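Long-range contacts in neutral ceramidase (Pseudomonas aeruginosa, PDB 2ZXC), which hydrolyses the N-acyl bond of ceramides, using zinc, to give sphingosine and a free fatty acid, and can also run the reaction in reverse: residues G22-S27 against G103-Y108; H97-P102 against H204-T209; S157-L162 against G247-N252. One frame throughout, in Å; residues are numbered along the deposited sequence.

Contact 1: residues G22-S27 against G103-Y108. With 2ED (N-[(1R,2R,3E)-2-hydroxy-1-(hydroxymethyl)heptadec-3-en-1-yl]acetamide), chain D; FMT (formic acid), chain E.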
loop_
_atom_site.group_PDB
_atom_site.type_symbol
_atom_site.label_atom_id
_atom_site.label_comp_id
_atom_site.label_asym_id
_atom_site.label_seq_id
_atom_site.Cartn_x
_atom_site.Cartn_y
_atom_site.Cartn_z
ATOM N N GLY A 22 -14.629 5.702 3.346
ATOM C CA GLY A 22 -14.416 5.093 2.051
ATOM C C GLY A 22 -13.066 4.423 1.923
ATOM O O GLY A 22 -12.050 4.948 2.386
ATOM N N MET A 23 -13.048 3.254 1.300
ATOM C CA MET A 23 -11.792 2.559 1.122
ATOM C C MET A 23 -11.053 3.084 -0.098
ATOM O O MET A 23 -11.663 3.528 -1.075
ATOM C CB MET A 23 -12.026 1.052 1.060
ATOM C CG MET A 23 -12.059 0.457 2.468
ATOM S SD MET A 23 -13.322 -0.780 2.763
ATOM C CE MET A 23 -12.348 -2.284 2.615
ATOM N N MET A 24 -9.728 3.048 -0.008
ATOM C CA MET A 24 -8.845 3.554 -1.047
ATOM C C MET A 24 -8.437 2.523 -2.093
ATOM O O MET A 24 -7.886 1.472 -1.761
ATOM C CB MET A 24 -7.589 4.128 -0.390
ATOM C CG MET A 24 -6.676 4.881 -1.341
ATOM S SD MET A 24 -7.510 6.318 -2.016
ATOM C CE MET A 24 -7.335 6.068 -3.755
ATOM N N GLY A 25 -8.700 2.842 -3.358
ATOM C CA GLY A 25 -8.335 1.947 -4.435
ATOM C C GLY A 25 -9.415 1.733 -5.473
ATOM O O GLY A 25 -9.187 1.915 -6.670
ATOM N N TYR A 26 -10.599 1.353 -5.009
ATOM C CA TYR A 26 -11.720 1.071 -5.892
ATOM C C TYR A 26 -12.602 2.269 -6.219
ATOM O O TYR A 26 -13.555 2.139 -6.981
ATOM C CB TYR A 26 -12.568 -0.048 -5.286
ATOM C CG TYR A 26 -11.843 -1.368 -5.213
ATOM C CD1 TYR A 26 -11.898 -2.155 -4.065
ATOM C CD2 TYR A 26 -11.124 -1.852 -6.311
ATOM C CE1 TYR A 26 -11.263 -3.391 -4.011
ATOM C CE2 TYR A 26 -10.487 -3.089 -6.267
ATOM C CZ TYR A 26 -10.563 -3.853 -5.116
ATOM O OH TYR A 26 -9.958 -5.089 -5.079
ATOM N N SER A 27 -12.290 3.427 -5.649
ATOM C CA SER A 27 -13.079 4.622 -5.908
ATOM C C SER A 27 -14.564 4.350 -5.722
ATOM O O SER A 27 -15.393 4.933 -6.416
ATOM C CB SER A 27 -12.853 5.114 -7.339
ATOM O OG SER A 27 -11.495 5.447 -7.556
ATOM N N GLY A 103 -9.311 5.314 3.090
ATOM C CA GLY A 103 -8.713 6.366 2.292
ATOM C C GLY A 103 -8.804 7.727 2.949
ATOM O O GLY A 103 -9.071 7.833 4.151
ATOM N N GLY A 104 -8.573 8.769 2.151
ATOM C CA GLY A 104 -8.621 10.124 2.654
ATOM C C GLY A 104 -7.280 10.645 3.133
ATOM O O GLY A 104 -7.236 11.640 3.857
ATOM N N PHE A 105 -6.182 9.998 2.747
ATOM C CA PHE A 105 -4.882 10.477 3.198
ATOM C C PHE A 105 -4.037 11.160 2.130
ATOM O O PHE A 105 -2.814 11.250 2.239
ATOM C CB PHE A 105 -4.077 9.368 3.904
ATOM C CG PHE A 105 -3.974 8.080 3.141
ATOM C CD1 PHE A 105 -5.064 7.217 3.047
ATOM C CD2 PHE A 105 -2.764 7.699 2.560
ATOM C CE1 PHE A 105 -4.954 5.993 2.390
ATOM C CE2 PHE A 105 -2.642 6.472 1.900
ATOM C CZ PHE A 105 -3.738 5.619 1.816
ATOM N N SER A 106 -4.714 11.652 1.103
ATOM C CA SER A 106 -4.076 12.389 0.027
ATOM C C SER A 106 -4.562 13.827 0.210
ATOM O O SER A 106 -5.532 14.062 0.922
ATOM C CB SER A 106 -4.545 11.861 -1.328
ATOM O OG SER A 106 -4.048 12.663 -2.388
ATOM N N HIS A 107 -3.888 14.787 -0.414
ATOM C CA HIS A 107 -4.311 16.180 -0.324
ATOM C C HIS A 107 -4.900 16.630 -1.653
ATOM O O HIS A 107 -5.356 17.770 -1.793
ATOM C CB HIS A 107 -3.138 17.078 0.070
ATOM C CG HIS A 107 -2.932 17.169 1.548
ATOM N ND1 HIS A 107 -1.888 17.867 2.113
ATOM C CD2 HIS A 107 -3.628 16.631 2.578
ATOM C CE1 HIS A 107 -1.945 17.750 3.428
ATOM N NE2 HIS A 107 -2.991 17.005 3.738
ATOM N N TYR A 108 -4.876 15.729 -2.631
ATOM C CA TYR A 108 -5.437 16.009 -3.949
ATOM C C TYR A 108 -6.839 15.420 -4.038
ATOM O O TYR A 108 -7.038 14.215 -3.858
ATOM C CB TYR A 108 -4.528 15.444 -5.043
ATOM C CG TYR A 108 -3.292 16.295 -5.219
ATOM C CD1 TYR A 108 -3.364 17.523 -5.879
ATOM C CD2 TYR A 108 -2.080 15.928 -4.637
ATOM C CE1 TYR A 108 -2.262 18.372 -5.948
ATOM C CE2 TYR A 108 -0.970 16.771 -4.696
ATOM C CZ TYR A 108 -1.071 17.994 -5.353
ATOM O OH TYR A 108 0.013 18.840 -5.403
HETATM O O2 2ED D . -7.636 0.477 -10.611
HETATM O O3 2ED D . -12.029 0.882 -9.365
HETATM O O1 2ED D . -9.787 0.148 -13.067
HETATM C C1 2ED D . -10.305 -0.123 -10.725
HETATM C C2 2ED D . -10.567 -0.619 -12.142
HETATM C C3 2ED D . -12.033 -0.462 -12.467
HETATM C C4 2ED D . -12.413 -0.199 -13.714
HETATM C C5 2ED D . -11.378 -0.060 -14.805
HETATM C C6 2ED D . -12.061 0.309 -16.104
HETATM C C18 2ED D . -7.990 -0.614 -10.194
HETATM C C19 2ED D . -7.017 -1.610 -9.634
HETATM N N 2ED D . -9.264 -0.998 -10.207
HETATM C C 2ED D . -11.510 -0.371 -9.827
HETATM C C FMT E . -0.750 12.388 -4.412
HETATM O O1 FMT E . 0.430 11.971 -4.253
HETATM O O2 FMT E . -1.425 12.950 -3.517
#

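Contact 2: residues H97-P102 against H204-T209. With ZN (zinc ion), chain C; 2ED (N-[(1R,2R,3E)-2-hydroxy-1-(hydroxymethyl)heptadec-3-en-1-yl]acetamide), chain D.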
loop_
_atom_site.group_PDB
_atom_site.type_symbol
_atom_site.label_atom_id
_atom_site.label_comp_id
_atom_site.label_asym_id
_atom_site.label_seq_id
_atom_site.Cartn_x
_atom_site.Cartn_y
_atom_site.Cartn_z
ATOM N N HIS A 97 0.020 -1.325 -2.469
ATOM C CA HIS A 97 -1.115 -1.039 -3.326
ATOM C C HIS A 97 -2.321 -1.910 -2.992
ATOM O O HIS A 97 -3.060 -2.340 -3.889
ATOM C CB HIS A 97 -0.730 -1.208 -4.796
ATOM C CG HIS A 97 -1.697 -0.586 -5.753
ATOM N ND1 HIS A 97 -2.275 0.646 -5.530
ATOM C CD2 HIS A 97 -2.132 -0.991 -6.971
ATOM C CE1 HIS A 97 -3.020 0.973 -6.571
ATOM N NE2 HIS A 97 -2.951 -0.002 -7.458
ATOM N N THR A 98 -2.508 -2.181 -1.702
ATOM C CA THR A 98 -3.669 -2.945 -1.255
ATOM C C THR A 98 -4.863 -2.019 -1.428
ATOM O O THR A 98 -4.758 -0.811 -1.192
ATOM C CB THR A 98 -3.594 -3.328 0.230
ATOM O OG1 THR A 98 -4.838 -3.917 0.624
ATOM C CG2 THR A 98 -3.333 -2.099 1.102
ATOM N N HIS A 99 -5.997 -2.585 -1.822
ATOM C CA HIS A 99 -7.200 -1.800 -2.048
ATOM C C HIS A 99 -8.204 -1.923 -0.900
ATOM O O HIS A 99 -9.358 -1.500 -1.028
ATOM C CB HIS A 99 -7.856 -2.247 -3.366
ATOM C CG HIS A 99 -7.146 -1.763 -4.596
ATOM N ND1 HIS A 99 -5.787 -1.903 -4.778
ATOM C CD2 HIS A 99 -7.610 -1.139 -5.706
ATOM C CE1 HIS A 99 -5.444 -1.383 -5.945
ATOM N NE2 HIS A 99 -6.532 -0.912 -6.528
ATOM N N SER A 100 -7.768 -2.489 0.221
ATOM C CA SER A 100 -8.667 -2.681 1.356
ATOM C C SER A 100 -8.297 -1.877 2.600
ATOM O O SER A 100 -8.368 -2.382 3.726
ATOM C CB SER A 100 -8.745 -4.172 1.704
ATOM O OG SER A 100 -9.096 -4.931 0.558
ATOM N N GLY A 101 -7.903 -0.625 2.392
ATOM C CA GLY A 101 -7.556 0.228 3.511
ATOM C C GLY A 101 -8.366 1.511 3.478
ATOM O O GLY A 101 -8.871 1.899 2.421
ATOM N N PRO A 102 -8.531 2.186 4.623
ATOM C CA PRO A 102 -9.300 3.433 4.626
ATOM C C PRO A 102 -8.560 4.514 3.842
ATOM O O PRO A 102 -7.335 4.615 3.919
ATOM C CB PRO A 102 -9.428 3.758 6.114
ATOM C CG PRO A 102 -8.206 3.142 6.706
ATOM C CD PRO A 102 -8.113 1.818 5.987
ATOM N N HIS A 204 -1.259 -6.388 -8.652
ATOM C CA HIS A 204 -2.160 -5.577 -7.855
ATOM C C HIS A 204 -2.550 -6.352 -6.598
ATOM O O HIS A 204 -2.730 -7.574 -6.636
ATOM C CB HIS A 204 -3.427 -5.228 -8.663
ATOM C CG HIS A 204 -3.394 -3.866 -9.294
ATOM N ND1 HIS A 204 -2.522 -3.532 -10.306
ATOM C CD2 HIS A 204 -4.116 -2.748 -9.038
ATOM C CE1 HIS A 204 -2.705 -2.270 -10.648
ATOM N NE2 HIS A 204 -3.667 -1.768 -9.891
ATOM N N SER A 205 -2.648 -5.640 -5.479
ATOM C CA SER A 205 -3.062 -6.254 -4.221
ATOM C C SER A 205 -4.561 -6.036 -4.152
ATOM O O SER A 205 -5.069 -5.307 -3.296
ATOM C CB SER A 205 -2.386 -5.575 -3.033
ATOM O OG SER A 205 -1.165 -6.213 -2.734
ATOM N N THR A 206 -5.255 -6.672 -5.086
ATOM C CA THR A 206 -6.694 -6.551 -5.208
ATOM C C THR A 206 -7.410 -7.888 -5.089
ATOM O O THR A 206 -8.448 -8.083 -5.713
ATOM C CB THR A 206 -7.055 -5.953 -6.570
ATOM O OG1 THR A 206 -6.384 -6.704 -7.585
ATOM C CG2 THR A 206 -6.616 -4.496 -6.666
ATOM N N SER A 207 -6.858 -8.811 -4.307
ATOM C CA SER A 207 -7.507 -10.103 -4.127
ATOM C C SER A 207 -8.817 -9.869 -3.381
ATOM O O SER A 207 -9.808 -10.536 -3.641
ATOM C CB SER A 207 -6.608 -11.063 -3.348
ATOM O OG SER A 207 -5.426 -11.342 -4.080
ATOM N N MET A 208 -8.813 -8.923 -2.448
ATOM C CA MET A 208 -10.026 -8.579 -1.717
ATOM C C MET A 208 -10.747 -7.586 -2.630
ATOM O O MET A 208 -10.187 -6.552 -2.991
ATOM C CB MET A 208 -9.687 -7.930 -0.377
ATOM C CG MET A 208 -8.955 -8.852 0.605
ATOM S SD MET A 208 -9.869 -10.359 1.011
ATOM C CE MET A 208 -11.337 -9.675 1.754
ATOM N N THR A 209 -11.976 -7.927 -3.011
ATOM C CA THR A 209 -12.794 -7.129 -3.923
ATOM C C THR A 209 -13.393 -5.860 -3.349
ATOM O O THR A 209 -13.237 -5.561 -2.165
ATOM C CB THR A 209 -13.965 -7.955 -4.459
ATOM O OG1 THR A 209 -14.854 -8.269 -3.376
ATOM C CG2 THR A 209 -13.459 -9.237 -5.086
HETATM ZN ZN ZN C . -3.755 0.159 -9.510
HETATM O O2 2ED D . -7.636 0.477 -10.611
HETATM O O3 2ED D . -12.029 0.882 -9.365
HETATM O O1 2ED D . -9.787 0.148 -13.067
HETATM C C1 2ED D . -10.305 -0.123 -10.725
HETATM C C2 2ED D . -10.567 -0.619 -12.142
HETATM C C3 2ED D . -12.033 -0.462 -12.467
HETATM C C4 2ED D . -12.413 -0.199 -13.714
HETATM C C5 2ED D . -11.378 -0.060 -14.805
HETATM C C6 2ED D . -12.061 0.309 -16.104
HETATM C C18 2ED D . -7.990 -0.614 -10.194
HETATM C C19 2ED D . -7.017 -1.610 -9.634
HETATM N N 2ED D . -9.264 -0.998 -10.207
HETATM C C 2ED D . -11.510 -0.371 -9.827
HETATM O O HOH W 1 -5.553 0.300 -8.826
HETATM O O HOH W 2 -11.414 -4.310 -0.243
HETATM O O HOH W 3 -7.918 -5.038 -1.734
#

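Contact 3: residues S157-L162 against G247-N252. Unlike the reference sequence in segment 157-162: S157 (reference Asn).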
loop_
_atom_site.group_PDB
_atom_site.type_symbol
_atom_site.label_atom_id
_atom_site.label_comp_id
_atom_site.label_asym_id
_atom_site.label_seq_id
_atom_site.Cartn_x
_atom_site.Cartn_y
_atom_site.Cartn_z
ATOM N N SER A 157 -0.102 -13.980 -11.168
ATOM C CA SER A 157 -0.611 -12.783 -11.812
ATOM C C SER A 157 -0.996 -12.987 -13.267
ATOM O O SER A 157 -0.667 -14.004 -13.874
ATOM C CB SER A 157 0.437 -11.676 -11.743
ATOM O OG SER A 157 1.597 -12.041 -12.474
ATOM N N ARG A 158 -1.698 -11.995 -13.813
ATOM C CA ARG A 158 -2.122 -12.006 -15.205
ATOM C C ARG A 158 -2.321 -10.574 -15.662
ATOM O O ARG A 158 -2.735 -9.710 -14.887
ATOM C CB ARG A 158 -3.421 -12.799 -15.398
ATOM C CG ARG A 158 -4.654 -12.232 -14.720
ATOM C CD ARG A 158 -5.908 -12.973 -15.193
ATOM N NE ARG A 158 -6.285 -12.602 -16.556
ATOM C CZ ARG A 158 -6.939 -11.486 -16.872
ATOM N NH1 ARG A 158 -7.297 -10.631 -15.920
ATOM N NH2 ARG A 158 -7.222 -11.216 -18.139
ATOM N N ASN A 159 -2.007 -10.324 -16.924
ATOM C CA ASN A 159 -2.140 -8.998 -17.489
ATOM C C ASN A 159 -3.613 -8.707 -17.757
ATOM O O ASN A 159 -4.278 -9.458 -18.466
ATOM C CB ASN A 159 -1.328 -8.915 -18.774
ATOM C CG ASN A 159 -1.091 -7.497 -19.212
ATOM O OD1 ASN A 159 -2.026 -6.782 -19.575
ATOM N ND2 ASN A 159 0.167 -7.070 -19.171
ATOM N N ARG A 160 -4.119 -7.617 -17.187
ATOM C CA ARG A 160 -5.525 -7.243 -17.348
ATOM C C ARG A 160 -5.787 -6.393 -18.583
ATOM O O ARG A 160 -6.931 -6.084 -18.899
ATOM C CB ARG A 160 -6.009 -6.500 -16.107
ATOM C CG ARG A 160 -5.344 -5.145 -15.905
ATOM C CD ARG A 160 -5.668 -4.578 -14.538
ATOM N NE ARG A 160 -5.318 -3.165 -14.439
ATOM C CZ ARG A 160 -5.430 -2.448 -13.330
ATOM N NH1 ARG A 160 -5.877 -3.014 -12.218
ATOM N NH2 ARG A 160 -5.102 -1.162 -13.333
ATOM N N SER A 161 -4.724 -6.008 -19.274
ATOM C CA SER A 161 -4.845 -5.211 -20.486
ATOM C C SER A 161 -3.898 -5.769 -21.551
ATOM O O SER A 161 -3.053 -5.056 -22.088
ATOM C CB SER A 161 -4.518 -3.749 -20.185
ATOM O OG SER A 161 -5.410 -3.222 -19.211
ATOM N N LEU A 162 -4.057 -7.054 -21.856
ATOM C CA LEU A 162 -3.210 -7.729 -22.839
ATOM C C LEU A 162 -3.177 -7.007 -24.185
ATOM O O LEU A 162 -2.118 -6.852 -24.788
ATOM C CB LEU A 162 -3.690 -9.165 -23.054
ATOM C CG LEU A 162 -2.678 -10.302 -22.900
ATOM C CD1 LEU A 162 -3.155 -11.484 -23.720
ATOM C CD2 LEU A 162 -1.296 -9.874 -23.372
ATOM N N GLY A 247 1.085 -1.930 -13.070
ATOM C CA GLY A 247 -0.029 -1.167 -13.600
ATOM C C GLY A 247 -1.075 -1.994 -14.329
ATOM O O GLY A 247 -2.269 -1.705 -14.237
ATOM N N ASN A 248 -0.645 -3.025 -15.049
ATOM C CA ASN A 248 -1.585 -3.862 -15.785
ATOM C C ASN A 248 -1.571 -5.317 -15.351
ATOM O O ASN A 248 -1.954 -6.206 -16.116
ATOM C CB ASN A 248 -1.317 -3.756 -17.296
ATOM C CG ASN A 248 0.124 -4.051 -17.663
ATOM O OD1 ASN A 248 0.998 -4.147 -16.799
ATOM N ND2 ASN A 248 0.383 -4.182 -18.957
ATOM N N LEU A 249 -1.145 -5.556 -14.114
ATOM C CA LEU A 249 -1.083 -6.906 -13.576
ATOM C C LEU A 249 -2.074 -7.096 -12.442
ATOM O O LEU A 249 -2.089 -6.337 -11.466
ATOM C CB LEU A 249 0.334 -7.212 -13.096
ATOM C CG LEU A 249 1.350 -7.307 -14.241
ATOM C CD1 LEU A 249 2.762 -7.336 -13.691
ATOM C CD2 LEU A 249 1.071 -8.558 -15.076
ATOM N N SER A 250 -2.898 -8.128 -12.585
ATOM C CA SER A 250 -3.926 -8.455 -11.612
ATOM C C SER A 250 -3.646 -9.802 -10.955
ATOM O O SER A 250 -3.088 -10.703 -11.580
ATOM C CB SER A 250 -5.288 -8.492 -12.311
ATOM O OG SER A 250 -6.262 -9.122 -11.510
ATOM N N PRO A 251 -4.031 -9.959 -9.683
ATOM C CA PRO A 251 -3.802 -11.222 -8.982
ATOM C C PRO A 251 -4.915 -12.220 -9.269
ATOM O O PRO A 251 -4.761 -13.416 -9.046
ATOM C CB PRO A 251 -3.803 -10.796 -7.527
ATOM C CG PRO A 251 -4.890 -9.773 -7.513
ATOM C CD PRO A 251 -4.581 -8.948 -8.760
ATOM N N ASN A 252 -6.044 -11.719 -9.752
ATOM C CA ASN A 252 -7.192 -12.568 -10.038
ATOM C C ASN A 252 -7.019 -13.274 -11.373
ATOM O O ASN A 252 -7.459 -12.796 -12.420
ATOM C CB ASN A 252 -8.455 -11.715 -9.993
ATOM C CG ASN A 252 -8.624 -11.016 -8.645
ATOM O OD1 ASN A 252 -8.571 -11.660 -7.592
ATOM N ND2 ASN A 252 -8.832 -9.701 -8.672
HETATM O O HOH W 4 -1.244 -3.032 -20.951
#

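Contact 1: residues G22-S27 against G103-Y108
G103 donates its backbone N-H to the carbonyl O of G22, G103 N to G22 O being 2.9 Å. The bond carries the short antiparallel pairing of strands 22-24 and 101-102 one step further, next to the backbone bond between M24 and G101. Because G103 has no side chain, M24 can settle directly on its backbone, M24 CB to G103 CA being 3.7 Å. CG of M24 stands opposite the backbone N (chi1 -171°), which carries it toward the ring of F105. There M24 CG comes obliquely to within 4.3 Å of F105 CE1, a loose apolar touch, while the flexible thioether bends away from the 103-108 segment. G104 turns the chain with a phi of 92°, easily reached by a residue without CB.

Beyond F105 the loop becomes polar. S106 OG accepts from Y108 N at 3.2 Å, an ST turn. The same hydroxyl donates to a bound formic acid molecule, S106 OG to its O2 being 2.9 Å. That O2 lies in the plane of the Y108 ring, at its edge, 3.2 Å from Y108 CD2. S106 is an inferred substrate-binding residue, and the formic acid, probably from the crystallisation liquor, is also held by the backbone of Q68 and Y445. At the other end, Y26 turns the edge of its ring to the bound ceramide analogue. The residues that touch are all buried: F105 packs on V70 of helix 68-81 and on F123 and I126 of helix 120-138, while S106 rests against helix 109-112.

Contact 2: residues H97-P102 against H204-T209
H97-S100 runs beside H204-M208 in nearly the same direction, 9° apart, and H99 N donates to S205 O in a somewhat long, bent bond (3.2 Å, 142° at the hydrogen). S205 is small enough for its CB to fit closely against the backbone of H97 and T98.

Imidazoles dominate the side chains. H97 NE2 binds the zinc ion at 2.2 Å, and H204 NE2 does so at 2.0 Å. The two rings meet as an offset edge-to-face pair with planes at 68°, CD2 of H97 lying over a face of H204 toward its rim. H97 ND1 is tied to G64 O, which fixes the ring's rotation, and E411 and Y448 complete the metal's protein ligands. H99 binds no metal. Its ND1 donates to H97 O at 2.9 Å, nearly in the ring plane, and this steers H99 NE2 to 2.8 Å from the zinc-bound water. The methyl CG2 of T206 sits over the centre of the H99 ring, 3.3 Å from its centroid, a CH-pi contact; the threonine hydroxyl goes instead to E336. Farther along, S100 OG touches M208 CB, and two waters link it, one to the carbonyl of T209 and one to that of M208.

Zinc holds its water at 1.9 Å and would polarise it, and H99 NE2 bonds to the same water, consistent with a metal-bound water activated for cleavage of the amide.

Contact 3: residues S157-L162 against G247-N252
The guanidinium of R160 has the carbonyl O of G247 over one face, R160 NH2 to G247 O 3.0 Å, too poorly angled for a hydrogen bond; CA of N248 approaches it obliquely. Nearby, the amides of N159 and N248 meet with planes 77° apart, their two donors ND2 and ND2 close but not bonded to each other. N159 ND2 serves G177 O, while N248 OD1 accepts from the backbone N of V414 and N248 ND2 donates to a water shared with S161 O.

These groups flank a two-stranded antiparallel sheet. R158 and S250 form its hydrogen-bonded pair, with R158 N to S250 O at 2.9 Å and S250 N to R158 O at 2.8 Å, the latter almost straight (177°). N159 and L249 are the non-hydrogen-bonded pair, and R160 N to N248 O at 2.8 Å extends the pairing. N159 OD1 accepts from S161 N at 2.8 Å, an Asx turn that leads toward helix 162-165.

From CG to NE the chain of R160 is extended, a reach that suits a long side chain, and brings its charge beside the zinc site. There it forms salt bridges with E336 and E461 and donates to the zinc ligand Y448. S250, inferred from relatives to be the nucleophile, accepts at OG from N252 N in an ST turn and makes a weak bond to E336. R158 bends at chi3 (-74°), and its CD rests 3.2 Å from N252 O.

All three contacts lie within the N-terminal ceramidase region and are buried, with contact 2 nearest the centre of the chain and contact 3 farthest out, where two arginines are partly exposed. Contacts 1 and 2 hold the same small sheet, strands 22-24 and 101-102, and Y26 OH probably bonds to M208 O between them. Contact 3 joins contact 2 through H204 N and L249 O, but does not touch contact 1. Their chemistry differs accordingly: apolar and glycine packing beside a polar loop in contact 1, metal-binding imidazoles in contact 2, and regular backbone pairing with a charged arginine in contact 3. Contacts 1 and 2 both touch the ceramide analogue, which R160 of contact 3 also meets.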